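Local structure of cell division protein FtsX (Streptococcus pneumoniae, 6HE6) at residues A[12-17]-A[89-94]. The protein forms with FtsE the ABC transporter-like FtsEX complex of cell division, its large extracellular loop interacting with the peptidoglycan hydrolase PcsB. Residues are numbered along the deposited sequence; the frame is centred on the assembly and turned at random.
Sequences VVVYIR and YIVEAN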
loop_
_atom_site.group_PDB
_atom_site.type_symbol
_atom_site.label_atom_id
_atom_site.label_comp_id
_atom_site.label_asym_id
_atom_site.label_seq_id
_atom_site.Cartn_x
_atom_site.Cartn_y
_atom_site.Cartn_z
ATOM N N VAL A 12 -5.573 7.393 4.809
ATOM C CA VAL A 12 -5.838 6.021 5.213
ATOM C C VAL A 12 -4.784 5.143 4.562
ATOM O O VAL A 12 -4.484 5.301 3.374
ATOM C CB VAL A 12 -7.251 5.546 4.820
ATOM C CG1 VAL A 12 -7.411 4.078 5.124
ATOM C CG2 VAL A 12 -8.308 6.326 5.569
ATOM N N VAL A 13 -4.198 4.241 5.344
ATOM C CA VAL A 13 -3.153 3.349 4.864
ATOM C C VAL A 13 -3.752 1.959 4.768
ATOM O O VAL A 13 -4.358 1.466 5.727
ATOM C CB VAL A 13 -1.915 3.355 5.782
ATOM C CG1 VAL A 13 -0.845 2.457 5.211
ATOM C CG2 VAL A 13 -1.386 4.758 5.945
ATOM N N VAL A 14 -3.605 1.341 3.604
ATOM C CA VAL A 14 -4.195 0.048 3.309
ATOM C C VAL A 14 -3.055 -0.931 3.066
ATOM O O VAL A 14 -2.339 -0.813 2.068
ATOM C CB VAL A 14 -5.131 0.118 2.099
ATOM C CG1 VAL A 14 -5.699 -1.271 1.793
ATOM C CG2 VAL A 14 -6.242 1.084 2.370
ATOM N N TYR A 15 -2.887 -1.899 3.970
ATOM C CA TYR A 15 -1.801 -2.871 3.882
ATOM C C TYR A 15 -2.238 -4.097 3.100
ATOM O O TYR A 15 -3.347 -4.596 3.287
ATOM C CB TYR A 15 -1.326 -3.283 5.279
ATOM C CG TYR A 15 -0.731 -2.129 6.019
ATOM C CD1 TYR A 15 0.566 -1.725 5.770
ATOM C CD2 TYR A 15 -1.474 -1.412 6.935
ATOM C CE1 TYR A 15 1.116 -0.645 6.424
ATOM C CE2 TYR A 15 -0.932 -0.336 7.597
ATOM C CZ TYR A 15 0.365 0.045 7.330
ATOM O OH TYR A 15 0.909 1.115 7.992
ATOM N N ILE A 16 -1.361 -4.577 2.219
ATOM C CA ILE A 16 -1.682 -5.646 1.279
ATOM C C ILE A 16 -1.162 -6.953 1.856
ATOM O O ILE A 16 -0.078 -6.977 2.457
ATOM C CB ILE A 16 -1.067 -5.379 -0.112
ATOM C CG1 ILE A 16 -1.568 -4.061 -0.686
ATOM C CG2 ILE A 16 -1.410 -6.507 -1.092
ATOM C CD1 ILE A 16 -0.611 -3.455 -1.686
ATOM N N ARG A 17 -1.935 -8.039 1.686
ATOM C CA ARG A 17 -1.494 -9.362 2.124
ATOM C C ARG A 17 -0.135 -9.694 1.523
ATOM O O ARG A 17 0.139 -9.388 0.360
ATOM C CB ARG A 17 -2.508 -10.445 1.720
ATOM C CG ARG A 17 -3.811 -10.448 2.522
ATOM C CD ARG A 17 -4.408 -11.836 2.575
ATOM N NE ARG A 17 -3.451 -12.777 3.143
ATOM C CZ ARG A 17 -3.370 -14.060 2.810
ATOM N NH1 ARG A 17 -4.193 -14.564 1.902
ATOM N NH2 ARG A 17 -2.459 -14.838 3.378
ATOM N N TYR A 89 -1.088 0.793 0.202
ATOM C CA TYR A 89 -1.582 1.927 -0.567
ATOM C C TYR A 89 -1.860 3.076 0.396
ATOM O O TYR A 89 -2.436 2.875 1.473
ATOM C CB TYR A 89 -2.856 1.570 -1.362
ATOM C CG TYR A 89 -2.559 0.784 -2.625
ATOM C CD1 TYR A 89 -1.895 1.375 -3.697
ATOM C CD2 TYR A 89 -2.923 -0.547 -2.737
ATOM C CE1 TYR A 89 -1.626 0.661 -4.853
ATOM C CE2 TYR A 89 -2.649 -1.272 -3.885
ATOM C CZ TYR A 89 -1.990 -0.660 -4.931
ATOM O OH TYR A 89 -1.692 -1.372 -6.059
ATOM N N ILE A 90 -1.446 4.271 0.012
ATOM C CA ILE A 90 -1.702 5.476 0.791
ATOM C C ILE A 90 -2.896 6.149 0.134
ATOM O O ILE A 90 -2.796 6.640 -0.994
ATOM C CB ILE A 90 -0.476 6.400 0.846
ATOM C CG1 ILE A 90 0.805 5.635 1.177
ATOM C CG2 ILE A 90 -0.712 7.535 1.841
ATOM C CD1 ILE A 90 0.907 5.125 2.615
ATOM N N VAL A 91 -4.039 6.122 0.810
ATOM C CA VAL A 91 -5.301 6.598 0.250
ATOM C C VAL A 91 -5.602 7.966 0.838
ATOM O O VAL A 91 -5.495 8.162 2.057
ATOM C CB VAL A 91 -6.447 5.615 0.542
ATOM C CG1 VAL A 91 -7.774 6.114 -0.043
ATOM C CG2 VAL A 91 -6.114 4.187 0.016
ATOM N N GLU A 92 -5.973 8.912 -0.028
ATOM C CA GLU A 92 -6.379 10.249 0.378
ATOM C C GLU A 92 -7.892 10.370 0.243
ATOM O O GLU A 92 -8.427 10.214 -0.859
ATOM C CB GLU A 92 -5.678 11.302 -0.481
ATOM C CG GLU A 92 -6.157 12.731 -0.230
ATOM C CD GLU A 92 -5.524 13.717 -1.191
ATOM O OE1 GLU A 92 -5.043 13.264 -2.250
ATOM O OE2 GLU A 92 -5.506 14.933 -0.896
ATOM N N ALA A 93 -8.573 10.637 1.360
ATOM C CA ALA A 93 -10.019 10.843 1.382
ATOM C C ALA A 93 -10.374 12.238 0.869
ATOM O O ALA A 93 -9.539 13.136 0.842
ATOM C CB ALA A 93 -10.577 10.672 2.797
ATOM N N ASN A 94 -11.639 12.422 0.476
ATOM C CA ASN A 94 -12.071 13.748 0.045
ATOM C C ASN A 94 -12.288 14.685 1.229
ATOM O O ASN A 94 -12.077 15.897 1.105
ATOM C CB ASN A 94 -13.359 13.645 -0.783
ATOM C CG ASN A 94 -13.096 13.422 -2.276
ATOM O OD1 ASN A 94 -12.022 13.739 -2.798
ATOM N ND2 ASN A 94 -14.084 12.862 -2.965
#
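The ring of Y89 stands beside I16, whose terminal methyl CD1 reaches the CD2–CE2 side obliquely, 3.7 Å from CE2. Chi1 of -78° sets the ring anti to its own carbonyl carbon; F57 of strand 52-58 meets it with planes inclined by about 60°, and Y43 and L46 of helix 41-47 also touch it. The phenol OH is hydrogen-bonded to D22 OD2.

V12, V14 and V91 share this face with Y89. V14 CG2 and V91 CG2, each anti to its carbonyl carbon, meet obliquely across the strands at 3.9 Å. On the other face V13 and I90 run alongside each other; I90 CD1 reaches both methyls of V13, 4.1 Å from CG2.

Between these two layers of side chains, strands 12-16 and 89-93 pair antiparallel. V12 and V91 exchange two hydrogen bonds: V12 N to V91 O, nearly straight at 171°, and V91 N to V12 O at 2.7 Å, the latter almost along the C=O axis. V14 and Y89 form the second such pair, whose N-H groups approach in the carbonyl planes. V13 and I90 form the non-hydrogen-bonded pair, where V13 CA adds a C-H···O contact to Y89 O; the V13 backbone bonds instead to Q116 of strand 112-116.

The contact is the central strand 1 to strand 3 pairing of a ferredoxin-like fold. Four short, near-straight amide bonds between V12, V14, Y89 and V91 fix the register, while V14, V91 and the Y89 ring pack an apolar face against helix 41-47, its phenol hydroxyl taken up by D22.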